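Local coordinates for protein probable thiamine pyrophosphokinase (Staphylococcus saprophyticus, PDB 3L8M) that probably transfers a diphosphate group from ATP to thiamine, making thiamine diphosphate, at residues 11-16 with 94-99; 19-24 with 38-43; 132-137 with 203-208. All blocks are in the same frame, centred on the assembly; numbering follows the deposited sequence.

Contact 1 of 3, residues 11-16 with 94-99; sequences NLPKHI and DVYGAT. With NA (sodium ion), chain C.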
ATOM      1  N   ASN A  11      26.667  -5.026  11.214  1.00 26.17           N
ATOM      2  CA  ASN A  11      27.017  -4.736   9.825  1.00 28.06           C
ATOM      3  C   ASN A  11      25.843  -4.381   8.914  1.00 27.09           C
ATOM      4  O   ASN A  11      25.919  -4.547   7.695  1.00 20.95           O
ATOM      5  CB  ASN A  11      27.783  -5.925   9.233  1.00 26.37           C
ATOM      6  CG  ASN A  11      28.973  -6.329  10.077  1.00 24.22           C
ATOM      7  OD1 ASN A  11      29.723  -5.479  10.559  1.00 28.29           O
ATOM      8  ND2 ASN A  11      29.159  -7.628  10.257  1.00 21.08           N
ATOM      9  N   LEU A  12      24.761  -3.884   9.496  1.00 25.41           N
ATOM     10  CA  LEU A  12      23.595  -3.523   8.698  1.00 25.66           C
ATOM     11  C   LEU A  12      23.890  -2.332   7.813  1.00 28.33           C
ATOM     12  O   LEU A  12      24.591  -1.406   8.230  1.00 28.23           O
ATOM     13  CB  LEU A  12      22.415  -3.167   9.596  1.00 26.00           C
ATOM     14  CG  LEU A  12      21.902  -4.292  10.484  1.00 38.99           C
ATOM     15  CD1 LEU A  12      20.582  -3.859  11.098  1.00 37.54           C
ATOM     16  CD2 LEU A  12      21.718  -5.560   9.655  1.00 33.26           C
ATOM     17  N   PRO A  13      23.385  -2.348   6.566  1.00 25.84           N
ATOM     18  CA  PRO A  13      23.642  -1.197   5.693  1.00 20.21           C
ATOM     19  C   PRO A  13      23.020  -0.002   6.412  1.00 29.09           C
ATOM     20  O   PRO A  13      21.910  -0.098   6.949  1.00 23.25           O
ATOM     21  CB  PRO A  13      22.902  -1.573   4.412  1.00 29.55           C
ATOM     22  CG  PRO A  13      23.040  -3.091   4.383  1.00 28.50           C
ATOM     23  CD  PRO A  13      22.752  -3.454   5.825  1.00 17.45           C
ATOM     24  N   LYS A  14      23.733   1.119   6.460  1.00 29.66           N
ATOM     25  CA  LYS A  14      23.208   2.287   7.158  1.00 33.21           C
ATOM     26  C   LYS A  14      21.859   2.754   6.594  1.00 30.70           C
ATOM     27  O   LYS A  14      21.645   2.763   5.377  1.00 30.12           O
ATOM     28  CB  LYS A  14      24.231   3.432   7.113  1.00 41.60           C
ATOM     29  CG  LYS A  14      24.604   3.909   5.716  1.00 44.72           C
ATOM     30  CD  LYS A  14      25.588   5.066   5.802  1.00 63.04           C
ATOM     31  CE  LYS A  14      25.953   5.595   4.426  1.00 68.17           C
ATOM     32  NZ  LYS A  14      26.948   6.704   4.526  1.00 75.00           N
ATOM     33  N   HIS A  15      20.947   3.118   7.491  1.00 33.19           N
ATOM     34  CA  HIS A  15      19.623   3.601   7.105  1.00 28.03           C
ATOM     35  C   HIS A  15      18.715   2.554   6.456  1.00 23.58           C
ATOM     36  O   HIS A  15      17.652   2.910   5.953  1.00 20.02           O
ATOM     37  CB  HIS A  15      19.770   4.787   6.147  1.00 26.08           C
ATOM     38  CG  HIS A  15      20.730   5.828   6.633  1.00 32.80           C
ATOM     39  ND1 HIS A  15      21.531   6.559   5.781  1.00 31.45           N
ATOM     40  CD2 HIS A  15      21.039   6.238   7.885  1.00 31.54           C
ATOM     41  CE1 HIS A  15      22.295   7.372   6.489  1.00 44.27           C
ATOM     42  NE2 HIS A  15      22.015   7.197   7.769  1.00 46.45           N
ATOM     43  N   ILE A  16      19.112   1.282   6.469  1.00 21.19           N
ATOM     44  CA  ILE A  16      18.293   0.244   5.846  1.00 18.65           C
ATOM     45  C   ILE A  16      16.861   0.199   6.401  1.00 19.40           C
ATOM     46  O   ILE A  16      15.945  -0.188   5.695  1.00 20.23           O
ATOM     47  CB  ILE A  16      18.950  -1.173   5.988  1.00 20.50           C
ATOM     48  CG1 ILE A  16      18.253  -2.170   5.066  1.00 26.12           C
ATOM     49  CG2 ILE A  16      18.840  -1.681   7.428  1.00 19.86           C
ATOM     50  CD1 ILE A  16      18.533  -1.954   3.613  1.00 29.78           C
ATOM     51  N   ASP A  94      15.615 -11.002   1.182  1.00 28.15           N
ATOM     52  CA  ASP A  94      16.871 -10.351   1.540  1.00 32.68           C
ATOM     53  C   ASP A  94      17.075 -10.521   3.036  1.00 33.40           C
ATOM     54  O   ASP A  94      16.272 -10.031   3.837  1.00 27.75           O
ATOM     55  CB  ASP A  94      16.835  -8.853   1.210  1.00 29.26           C
ATOM     56  CG  ASP A  94      16.881  -8.584  -0.276  1.00 34.62           C
ATOM     57  OD1 ASP A  94      17.054  -9.560  -1.036  1.00 36.13           O
ATOM     58  OD2 ASP A  94      16.756  -7.405  -0.679  1.00 28.39           O
ATOM     59  N   VAL A  95      18.139 -11.225   3.410  1.00 26.90           N
ATOM     60  CA  VAL A  95      18.435 -11.439   4.818  1.00 22.46           C
ATOM     61  C   VAL A  95      19.529 -10.466   5.256  1.00 26.37           C
ATOM     62  O   VAL A  95      20.633 -10.448   4.704  1.00 19.53           O
ATOM     63  CB  VAL A  95      18.883 -12.904   5.084  1.00 21.71           C
ATOM     64  CG1 VAL A  95      19.185 -13.098   6.568  1.00 14.54           C
ATOM     65  CG2 VAL A  95      17.779 -13.876   4.635  1.00 16.08           C
ATOM     66  N   TYR A  96      19.209  -9.655   6.252  1.00 24.24           N
ATOM     67  CA  TYR A  96      20.140  -8.673   6.784  1.00 15.08           C
ATOM     68  C   TYR A  96      20.436  -9.106   8.201  1.00 26.69           C
ATOM     69  O   TYR A  96      19.624  -9.807   8.811  1.00 14.47           O
ATOM     70  CB  TYR A  96      19.475  -7.292   6.831  1.00 17.80           C
ATOM     71  CG  TYR A  96      19.169  -6.695   5.484  1.00 25.79           C
ATOM     72  CD1 TYR A  96      20.089  -5.862   4.848  1.00 22.35           C
ATOM     73  CD2 TYR A  96      17.955  -6.948   4.848  1.00 25.92           C
ATOM     74  CE1 TYR A  96      19.809  -5.287   3.615  1.00 27.80           C
ATOM     75  CE2 TYR A  96      17.661  -6.378   3.611  1.00 27.27           C
ATOM     76  CZ  TYR A  96      18.596  -5.545   3.002  1.00 29.97           C
ATOM     77  OH  TYR A  96      18.309  -4.947   1.800  1.00 32.86           O
ATOM     78  N   GLY A  97      21.584  -8.681   8.724  1.00 20.92           N
ATOM     79  CA  GLY A  97      21.942  -9.003  10.093  1.00 19.04           C
ATOM     80  C   GLY A  97      22.532 -10.374  10.360  1.00 22.84           C
ATOM     81  O   GLY A  97      22.758 -10.721  11.520  1.00 22.63           O
ATOM     82  N   ALA A  98      22.805 -11.147   9.309  1.00 23.15           N
ATOM     83  CA  ALA A  98      23.350 -12.488   9.489  1.00 25.32           C
ATOM     84  C   ALA A  98      24.880 -12.633   9.437  1.00 26.79           C
ATOM     85  O   ALA A  98      25.373 -13.766   9.423  1.00 29.49           O
ATOM     86  CB  ALA A  98      22.708 -13.448   8.472  1.00 15.92           C
ATOM     87  N   THR A  99      25.625 -11.522   9.406  1.00 26.16           N
ATOM     88  CA  THR A  99      27.096 -11.580   9.360  1.00 22.20           C
ATOM     89  C   THR A  99      27.719 -10.999  10.632  1.00 23.08           C
ATOM     90  O   THR A  99      27.050 -10.316  11.405  1.00 33.71           O
ATOM     91  CB  THR A  99      27.695 -10.813   8.128  1.00 14.43           C
ATOM     92  OG1 THR A  99      27.675  -9.400   8.370  1.00 25.41           O
ATOM     93  CG2 THR A  99      26.899 -11.099   6.859  1.00 22.67           C
TER
HETATM   94 NA    NA C8001      16.782 -11.440  -3.160  1.00 16.29          NA

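Contact 2 of 3, residues 19-24 with 38-43; sequences EHKHEH and SGITPQ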
ATOM      1  N   GLU A  19      15.004   3.685   4.916  1.00 20.91           N
ATOM      2  CA  GLU A  19      14.877   3.636   3.460  1.00 28.23           C
ATOM      3  C   GLU A  19      13.907   2.597   2.900  1.00 27.87           C
ATOM      4  O   GLU A  19      13.415   2.743   1.782  1.00 25.53           O
ATOM      5  CB  GLU A  19      16.254   3.434   2.828  1.00 23.02           C
ATOM      6  CG  GLU A  19      17.310   4.385   3.342  1.00 37.05           C
ATOM      7  CD  GLU A  19      18.650   4.191   2.649  1.00 47.62           C
ATOM      8  OE1 GLU A  19      18.964   3.045   2.260  1.00 40.66           O
ATOM      9  OE2 GLU A  19      19.393   5.182   2.509  1.00 58.88           O
ATOM     10  N   HIS A  20      13.655   1.538   3.663  1.00 27.45           N
ATOM     11  CA  HIS A  20      12.732   0.483   3.235  1.00 21.26           C
ATOM     12  C   HIS A  20      11.652   0.252   4.288  1.00 26.03           C
ATOM     13  O   HIS A  20      11.128  -0.850   4.414  1.00 25.23           O
ATOM     14  CB  HIS A  20      13.487  -0.829   2.999  1.00 21.73           C
ATOM     15  CG  HIS A  20      14.545  -0.743   1.946  1.00 36.93           C
ATOM     16  ND1 HIS A  20      15.425  -1.773   1.697  1.00 44.96           N
ATOM     17  CD2 HIS A  20      14.875   0.249   1.087  1.00 51.80           C
ATOM     18  CE1 HIS A  20      16.255  -1.418   0.734  1.00 49.70           C
ATOM     19  NE2 HIS A  20      15.943  -0.194   0.346  1.00 59.87           N
ATOM     20  N   LYS A  21      11.333   1.298   5.042  1.00 26.69           N
ATOM     21  CA  LYS A  21      10.329   1.227   6.104  1.00 33.99           C
ATOM     22  C   LYS A  21       8.956   0.689   5.687  1.00 34.74           C
ATOM     23  O   LYS A  21       8.226   0.157   6.519  1.00 34.68           O
ATOM     24  CB  LYS A  21      10.147   2.609   6.738  1.00 40.46           C
ATOM     25  CG  LYS A  21       9.027   2.667   7.754  1.00 49.14           C
ATOM     26  CD  LYS A  21       8.852   4.054   8.352  1.00 46.29           C
ATOM     27  CE  LYS A  21       7.572   4.109   9.186  1.00 46.47           C
ATOM     28  NZ  LYS A  21       7.502   2.997  10.197  1.00 37.45           N
ATOM     29  N   HIS A  22       8.596   0.819   4.414  1.00 30.00           N
ATOM     30  CA  HIS A  22       7.287   0.342   3.992  1.00 30.54           C
ATOM     31  C   HIS A  22       7.287  -1.038   3.346  1.00 29.35           C
ATOM     32  O   HIS A  22       6.232  -1.556   3.013  1.00 32.71           O
ATOM     33  CB  HIS A  22       6.612   1.380   3.072  1.00 31.86           C
ATOM     34  CG  HIS A  22       6.394   2.703   3.734  1.00 42.79           C
ATOM     35  ND1 HIS A  22       5.671   2.835   4.904  1.00 38.90           N
ATOM     36  CD2 HIS A  22       6.896   3.933   3.468  1.00 35.87           C
ATOM     37  CE1 HIS A  22       5.746   4.081   5.334  1.00 30.51           C
ATOM     38  NE2 HIS A  22       6.485   4.769   4.479  1.00 37.75           N
ATOM     39  N   GLU A  23       8.455  -1.654   3.183  1.00 26.96           N
ATOM     40  CA  GLU A  23       8.483  -2.989   2.582  1.00 31.00           C
ATOM     41  C   GLU A  23       8.077  -4.040   3.624  1.00 28.73           C
ATOM     42  O   GLU A  23       7.824  -3.706   4.769  1.00 24.87           O
ATOM     43  CB  GLU A  23       9.873  -3.282   2.017  1.00 34.74           C
ATOM     44  CG  GLU A  23      10.391  -2.151   1.154  1.00 36.65           C
ATOM     45  CD  GLU A  23      11.571  -2.539   0.291  1.00 31.39           C
ATOM     46  OE1 GLU A  23      12.312  -3.471   0.667  1.00 40.60           O
ATOM     47  OE2 GLU A  23      11.766  -1.895  -0.762  1.00 47.31           O
ATOM     48  N   HIS A  24       7.987  -5.300   3.225  1.00 27.58           N
ATOM     49  CA  HIS A  24       7.603  -6.351   4.166  1.00 20.73           C
ATOM     50  C   HIS A  24       8.825  -6.788   4.981  1.00 23.75           C
ATOM     51  O   HIS A  24       9.833  -7.224   4.409  1.00 22.05           O
ATOM     52  CB  HIS A  24       7.042  -7.557   3.409  1.00 30.00           C
ATOM     53  CG  HIS A  24       5.890  -7.234   2.506  1.00 36.26           C
ATOM     54  ND1 HIS A  24       4.632  -6.921   2.982  1.00 36.34           N
ATOM     55  CD2 HIS A  24       5.808  -7.174   1.155  1.00 34.96           C
ATOM     56  CE1 HIS A  24       3.827  -6.683   1.961  1.00 42.23           C
ATOM     57  NE2 HIS A  24       4.514  -6.830   0.841  1.00 38.08           N
ATOM     58  N   SER A  38      12.038   0.621  15.871  1.00 21.20           N
ATOM     59  CA  SER A  38      12.111   1.566  14.763  1.00 30.87           C
ATOM     60  C   SER A  38      10.694   1.888  14.289  1.00 27.22           C
ATOM     61  O   SER A  38      10.507   2.569  13.284  1.00 28.34           O
ATOM     62  CB  SER A  38      12.901   0.959  13.604  1.00 23.65           C
ATOM     63  OG  SER A  38      14.206   0.601  14.026  1.00 38.41           O
ATOM     64  N   GLY A  39       9.701   1.375  15.007  1.00 24.31           N
ATOM     65  CA  GLY A  39       8.316   1.635  14.650  1.00 24.84           C
ATOM     66  C   GLY A  39       7.850   0.879  13.427  1.00 25.74           C
ATOM     67  O   GLY A  39       6.966   1.336  12.709  1.00 32.60           O
ATOM     68  N   ILE A  40       8.468  -0.272  13.186  1.00 23.00           N
ATOM     69  CA  ILE A  40       8.121  -1.106  12.058  1.00 22.47           C
ATOM     70  C   ILE A  40       7.416  -2.367  12.558  1.00 24.68           C
ATOM     71  O   ILE A  40       7.905  -3.038  13.472  1.00 25.92           O
ATOM     72  CB  ILE A  40       9.390  -1.492  11.259  1.00 21.87           C
ATOM     73  CG1 ILE A  40       9.933  -0.258  10.527  1.00 21.68           C
ATOM     74  CG2 ILE A  40       9.069  -2.605  10.245  1.00 22.04           C
ATOM     75  CD1 ILE A  40      11.169  -0.550   9.660  1.00 25.45           C
ATOM     76  N   THR A  41       6.257  -2.680  11.973  1.00 21.60           N
ATOM     77  CA  THR A  41       5.508  -3.871  12.365  1.00 18.27           C
ATOM     78  C   THR A  41       5.885  -5.053  11.477  1.00 20.31           C
ATOM     79  O   THR A  41       5.616  -5.060  10.280  1.00 19.54           O
ATOM     80  CB  THR A  41       3.981  -3.656  12.256  1.00 28.33           C
ATOM     81  OG1 THR A  41       3.585  -2.573  13.107  1.00 29.01           O
ATOM     82  CG2 THR A  41       3.232  -4.933  12.671  1.00 13.25           C
ATOM     83  N   PRO A  42       6.520  -6.073  12.059  1.00 19.12           N
ATOM     84  CA  PRO A  42       6.925  -7.258  11.301  1.00 22.07           C
ATOM     85  C   PRO A  42       5.701  -8.060  10.840  1.00 23.12           C
ATOM     86  O   PRO A  42       4.740  -8.191  11.583  1.00 18.20           O
ATOM     87  CB  PRO A  42       7.754  -8.049  12.316  1.00 16.07           C
ATOM     88  CG  PRO A  42       8.205  -7.006  13.305  1.00 17.71           C
ATOM     89  CD  PRO A  42       6.996  -6.147  13.450  1.00 17.72           C
ATOM     90  N   GLN A  43       5.738  -8.565   9.609  1.00 20.95           N
ATOM     91  CA  GLN A  43       4.665  -9.394   9.075  1.00 28.57           C
ATOM     92  C   GLN A  43       4.529 -10.594  10.037  1.00 35.34           C
ATOM     93  O   GLN A  43       3.439 -11.118  10.258  1.00 41.47           O
ATOM     94  CB  GLN A  43       5.045  -9.913   7.681  1.00 24.18           C
ATOM     95  CG  GLN A  43       5.284  -8.837   6.627  1.00 43.32           C
ATOM     96  CD  GLN A  43       4.022  -8.057   6.312  1.00 51.94           C
ATOM     97  OE1 GLN A  43       2.951  -8.641   6.126  1.00 41.08           O
ATOM     98  NE2 GLN A  43       4.139  -6.734   6.246  1.00 46.83           N
TER

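Contact 3 of 3, residues 132-137 with 203-208; sequences NEIQFI and SVLMIR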
ATOM      1  N   ASN A 132      28.711  -6.542   1.602  1.00 30.30           N
ATOM      2  CA  ASN A 132      28.575  -7.714   0.742  1.00 25.59           C
ATOM      3  C   ASN A 132      27.158  -8.094   0.345  1.00 25.56           C
ATOM      4  O   ASN A 132      26.182  -7.693   0.971  1.00 25.47           O
ATOM      5  CB  ASN A 132      29.162  -8.944   1.440  1.00 33.12           C
ATOM      6  CG  ASN A 132      30.602  -8.766   1.856  1.00 31.09           C
ATOM      7  OD1 ASN A 132      31.523  -9.067   1.097  1.00 28.45           O
ATOM      8  ND2 ASN A 132      30.806  -8.272   3.075  1.00 23.09           N
ATOM      9  N   GLU A 133      27.087  -8.931  -0.682  1.00 24.58           N
ATOM     10  CA  GLU A 133      25.845  -9.474  -1.199  1.00 22.20           C
ATOM     11  C   GLU A 133      26.252 -10.893  -1.591  1.00 28.88           C
ATOM     12  O   GLU A 133      27.233 -11.081  -2.320  1.00 19.99           O
ATOM     13  CB  GLU A 133      25.379  -8.676  -2.409  1.00 29.72           C
ATOM     14  CG  GLU A 133      23.914  -8.862  -2.730  1.00 51.94           C
ATOM     15  CD  GLU A 133      23.430  -7.871  -3.772  1.00 65.99           C
ATOM     16  OE1 GLU A 133      23.680  -6.658  -3.590  1.00 56.86           O
ATOM     17  OE2 GLU A 133      22.801  -8.303  -4.766  1.00 65.04           O
ATOM     18  N   ILE A 134      25.525 -11.886  -1.083  1.00 29.16           N
ATOM     19  CA  ILE A 134      25.841 -13.292  -1.339  1.00 30.26           C
ATOM     20  C   ILE A 134      24.622 -14.117  -1.760  1.00 30.22           C
ATOM     21  O   ILE A 134      23.545 -13.991  -1.174  1.00 26.56           O
ATOM     22  CB  ILE A 134      26.453 -13.952  -0.064  1.00 39.15           C
ATOM     23  CG1 ILE A 134      27.724 -13.215   0.355  1.00 41.47           C
ATOM     24  CG2 ILE A 134      26.748 -15.436  -0.310  1.00 25.45           C
ATOM     25  CD1 ILE A 134      28.228 -13.615   1.736  1.00 37.75           C
ATOM     26  N   GLN A 135      24.800 -14.968  -2.769  1.00 29.04           N
ATOM     27  CA  GLN A 135      23.719 -15.831  -3.237  1.00 34.00           C
ATOM     28  C   GLN A 135      24.286 -17.107  -3.835  1.00 35.74           C
ATOM     29  O   GLN A 135      25.424 -17.136  -4.305  1.00 34.74           O
ATOM     30  CB  GLN A 135      22.850 -15.114  -4.273  1.00 25.93           C
ATOM     31  CG  GLN A 135      23.584 -14.731  -5.548  1.00 44.04           C
ATOM     32  CD  GLN A 135      22.690 -14.000  -6.542  1.00 50.94           C
ATOM     33  OE1 GLN A 135      21.687 -14.543  -7.007  1.00 48.24           O
ATOM     34  NE2 GLN A 135      23.050 -12.759  -6.867  1.00 37.80           N
ATOM     35  N   PHE A 136      23.478 -18.162  -3.809  1.00 36.42           N
ATOM     36  CA  PHE A 136      23.854 -19.470  -4.328  1.00 28.87           C
ATOM     37  C   PHE A 136      23.496 -19.566  -5.820  1.00 27.15           C
ATOM     38  O   PHE A 136      22.491 -19.019  -6.258  1.00 35.37           O
ATOM     39  CB  PHE A 136      23.113 -20.536  -3.511  1.00 38.23           C
ATOM     40  CG  PHE A 136      23.436 -21.951  -3.890  1.00 46.46           C
ATOM     41  CD1 PHE A 136      24.742 -22.430  -3.823  1.00 40.51           C
ATOM     42  CD2 PHE A 136      22.417 -22.831  -4.261  1.00 52.42           C
ATOM     43  CE1 PHE A 136      25.031 -23.767  -4.122  1.00 39.05           C
ATOM     44  CE2 PHE A 136      22.694 -24.172  -4.560  1.00 49.88           C
ATOM     45  CZ  PHE A 136      24.003 -24.639  -4.488  1.00 44.39           C
ATOM     46  N   ILE A 137      24.339 -20.226  -6.603  1.00 31.59           N
ATOM     47  CA  ILE A 137      24.085 -20.389  -8.031  1.00 35.51           C
ATOM     48  C   ILE A 137      24.310 -21.844  -8.379  1.00 42.63           C
ATOM     49  O   ILE A 137      25.416 -22.362  -8.231  1.00 45.68           O
ATOM     50  CB  ILE A 137      25.012 -19.540  -8.905  1.00 42.67           C
ATOM     51  CG1 ILE A 137      24.906 -18.062  -8.517  1.00 41.95           C
ATOM     52  CG2 ILE A 137      24.619 -19.717 -10.371  1.00 40.88           C
ATOM     53  CD1 ILE A 137      25.814 -17.156  -9.334  1.00 43.89           C
ATOM     54  N   SER A 203      28.122 -26.438  -7.908  1.00 55.11           N
ATOM     55  CA  SER A 203      27.437 -25.225  -7.484  1.00 44.44           C
ATOM     56  C   SER A 203      28.436 -24.270  -6.833  1.00 47.64           C
ATOM     57  O   SER A 203      29.437 -24.701  -6.259  1.00 39.71           O
ATOM     58  CB  SER A 203      26.349 -25.587  -6.477  1.00 47.24           C
ATOM     59  OG  SER A 203      26.897 -26.253  -5.343  1.00 30.84           O
ATOM     60  N   VAL A 204      28.165 -22.972  -6.922  1.00 48.07           N
ATOM     61  CA  VAL A 204      29.054 -21.979  -6.330  1.00 45.52           C
ATOM     62  C   VAL A 204      28.307 -20.819  -5.673  1.00 47.20           C
ATOM     63  O   VAL A 204      27.212 -20.439  -6.099  1.00 36.77           O
ATOM     64  CB  VAL A 204      30.008 -21.372  -7.383  1.00 43.98           C
ATOM     65  CG1 VAL A 204      30.774 -22.478  -8.098  1.00 46.90           C
ATOM     66  CG2 VAL A 204      29.213 -20.525  -8.378  1.00 44.53           C
ATOM     67  N   LEU A 205      28.898 -20.278  -4.615  1.00 32.48           N
ATOM     68  CA  LEU A 205      28.322 -19.132  -3.941  1.00 31.51           C
ATOM     69  C   LEU A 205      28.929 -17.933  -4.655  1.00 26.70           C
ATOM     70  O   LEU A 205      30.123 -17.912  -4.953  1.00 29.67           O
ATOM     71  CB  LEU A 205      28.722 -19.096  -2.465  1.00 26.55           C
ATOM     72  CG  LEU A 205      28.040 -20.078  -1.512  1.00 43.78           C
ATOM     73  CD1 LEU A 205      28.846 -20.149  -0.222  1.00 13.47           C
ATOM     74  CD2 LEU A 205      26.594 -19.648  -1.243  1.00 19.08           C
HETATM   75  N   MSE A 206      28.108 -16.950  -4.974  1.00 29.26           N
HETATM   76  CA  MSE A 206      28.630 -15.768  -5.621  1.00 31.85           C
HETATM   77  C   MSE A 206      28.608 -14.684  -4.561  1.00 36.01           C
HETATM   78  O   MSE A 206      27.597 -14.503  -3.889  1.00 22.97           O
HETATM   79  CB  MSE A 206      27.756 -15.363  -6.800  1.00 35.66           C
HETATM   80  CG  MSE A 206      28.084 -13.980  -7.326  1.00 38.23           C
HETATM   81 SE   MSE A 206      27.078 -13.545  -8.733  1.00 36.18          SE
HETATM   82  CE  MSE A 206      28.150 -12.384  -9.486  1.00 24.38           C
ATOM     83  N   ILE A 207      29.724 -13.983  -4.393  1.00 31.47           N
ATOM     84  CA  ILE A 207      29.801 -12.930  -3.397  1.00 30.67           C
ATOM     85  C   ILE A 207      30.304 -11.634  -3.996  1.00 30.34           C
ATOM     86  O   ILE A 207      31.399 -11.576  -4.548  1.00 33.99           O
ATOM     87  CB  ILE A 207      30.705 -13.346  -2.221  1.00 33.13           C
ATOM     88  CG1 ILE A 207      30.979 -12.147  -1.320  1.00 38.87           C
ATOM     89  CG2 ILE A 207      32.006 -13.918  -2.737  1.00 41.36           C
ATOM     90  CD1 ILE A 207      31.612 -12.531  -0.015  1.00 51.88           C
ATOM     91  N   ARG A 208      29.487 -10.592  -3.900  1.00 30.41           N
ATOM     92  CA  ARG A 208      29.867  -9.295  -4.426  1.00 39.53           C
ATOM     93  C   ARG A 208      30.315  -8.407  -3.279  1.00 33.98           C
ATOM     94  O   ARG A 208      29.674  -8.360  -2.231  1.00 42.29           O
ATOM     95  CB  ARG A 208      28.697  -8.679  -5.186  1.00 42.79           C
ATOM     96  CG  ARG A 208      28.246  -9.575  -6.327  1.00 44.29           C
ATOM     97  CD  ARG A 208      27.956  -8.783  -7.573  1.00 56.08           C
ATOM     98  NE  ARG A 208      26.548  -8.861  -7.941  1.00 60.83           N
ATOM     99  CZ  ARG A 208      26.039  -8.328  -9.046  1.00 66.94           C
ATOM    100  NH1 ARG A 208      26.834  -7.678  -9.891  1.00 59.47           N
ATOM    101  NH2 ARG A 208      24.740  -8.440  -9.305  1.00 56.79           N
TER

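Contact 1 of 3, residues 11-16 with 94-99
Leu12 and Gly97 bring the two backbones closest, with their CA atoms 5.9 Å apart. On one side is an irregular loop that folds into a type II turn from Pro13 to Ile16, closed by Ile16 N to Pro13 O; on the other, strand 92-96 runs out into a loop at Gly97, whose positive phi of 81° suits a glycine. Leu12 fills the approach with one branch: CD2 sits 3.3 Å from Gly97 N and also meets CB of Tyr96. In the parallel part of the mixed sheet, strand 92-96 lies between strands 2-6 and 124-128, so the loop that leaves 2-6 folds back over the end of its neighbour. The Tyr96 ring takes up the packing of Pro13 and Ile16. Ile16 lays CG1 over one face of the ring, offset toward the CE1 side and 4.1 Å from the centroid in a CH-pi contact, having CG1 anti to its backbone N (chi1 -167°), and CD1 continues to 3.5 Å from Tyr96 OH. Pro13 comes in at the ring's edge, CD 3.7 Å from Tyr96 CD1, the two side chains crossing at about a right angle. Farther along, Asn11 ND2 donates to Thr99 OG1 (3.0 Å, 157° at the hydrogen), close to its own amide plane; the same OG1 is also hydrogen-bonded to Asp129. Farther back on the strand, Asp94 OD1 binds a sodium ion, together with Asn124 O.

Contact 2 of 3, residues 19-24 with 38-43
Lys21 NZ lies 3.1 Å from Gly39 O, the closest polar approach between 19-24 and 38-43. The lysine gets there as a nearly straight rod: CG is anti to the backbone N, CD and CE carry on extended, and the one bend comes at chi4 (52°), which sets NZ. On the way the chain runs alongside Ile40, the two side chains sliding past each other in opposite directions. Ile40 CG1 is 4.1 Å from Lys21 CG, and its tip, CD1, reaches Lys21 CA. Gly39 has positive phi and is the C-prime residue of a Schellman motif that ends helix 30-37, with Ile40 N bonded to Leu35 O and Gly39 N to Leu36 O. The facing segment turns too: a type I turn from His20 to Glu23 is closed by Glu23 N to His20 O at 3.1 Å. Both segments then head into adjacent parallel strands, 24-28 and 44-46, which helix 30-37 joins as a beta-alpha-beta unit, and their touching parts point only 17° apart. At this far end His24 meets Gln43. The amide NE2 stands in the plane of the imidazole, at its edge, 3.3 Å from His24 ND1, but the angle is too poor for a hydrogen bond, and amide and ring planes are 88° apart. Nearer the backbone Gln43 CG packs on His24 CB at 3.9 Å. Tyr90 meets the His24 ring edge-to-face and also touches Gln43, while Lys21 packs against Pro42 of a second subunit.

Contact 3 of 3, residues 132-137 with 203-208
Gln135 and Met206, a selenomethionine, exchange a pair of backbone hydrogen bonds: Met206 N to Gln135 O is 2.8 Å and almost straight at 177°, and Gln135 N to Met206 O is 3.0 Å. Glu133 with Arg208 and Ile137 with Val204 form matching pairs to either side, making six bonds in all. Between them, Ile134 faces Ile207 and Phe136 faces Leu205 as non-hydrogen-bonded pairs, where CA-H...O contacts such as Ile134 CA to Met206 O (3.3 Å) fill in. This is regular antiparallel pairing within the large mixed sheet, and strands 124-128 and 152-157 flank the two on their outer edges. On the face of Ile134, Phe136, Leu205 and Ile207, the isoleucines lie side by side pointing the same way, CG1 to CG1 at 3.8 Å, and helix 103-113 covers Ile134 and Phe136 through Phe106 and Leu113. A chi1 of -178° sets Phe136 CG anti to its backbone N; the ring beyond it passes Leu205 CD2 obliquely, and its CE1-CZ end lies against Ser203. On the other face, with Glu133, Gln135 and Arg208, Ile137 CD1 packs on Met206 CB at 3.7 Å, while Glu133 OE2 forms a salt bridge with Lys126.

From the N terminus the chain leaves strand 2-6 into the loop 11-16, and contact 1 closes when strand 92-96 arrives 78 residues later. Contact 2 opens and shuts within that span, a short closure around strand 24-28 and helix 30-37 that ties together the entrances to two parallel strands. The two touch lightly, Tyr96 OH lying 4.2 Å from His20 CE1. Contact 3 follows in series: 132-137 opens it, and a helix-free excursion of 65 residues, including the four-stranded antiparallel sheet, is brought back by 203-208. Contacts 1 and 3 share the large sheet, with centres about 16 Å apart; contacts 2 and 3 lie on opposite sides of the chain's centre.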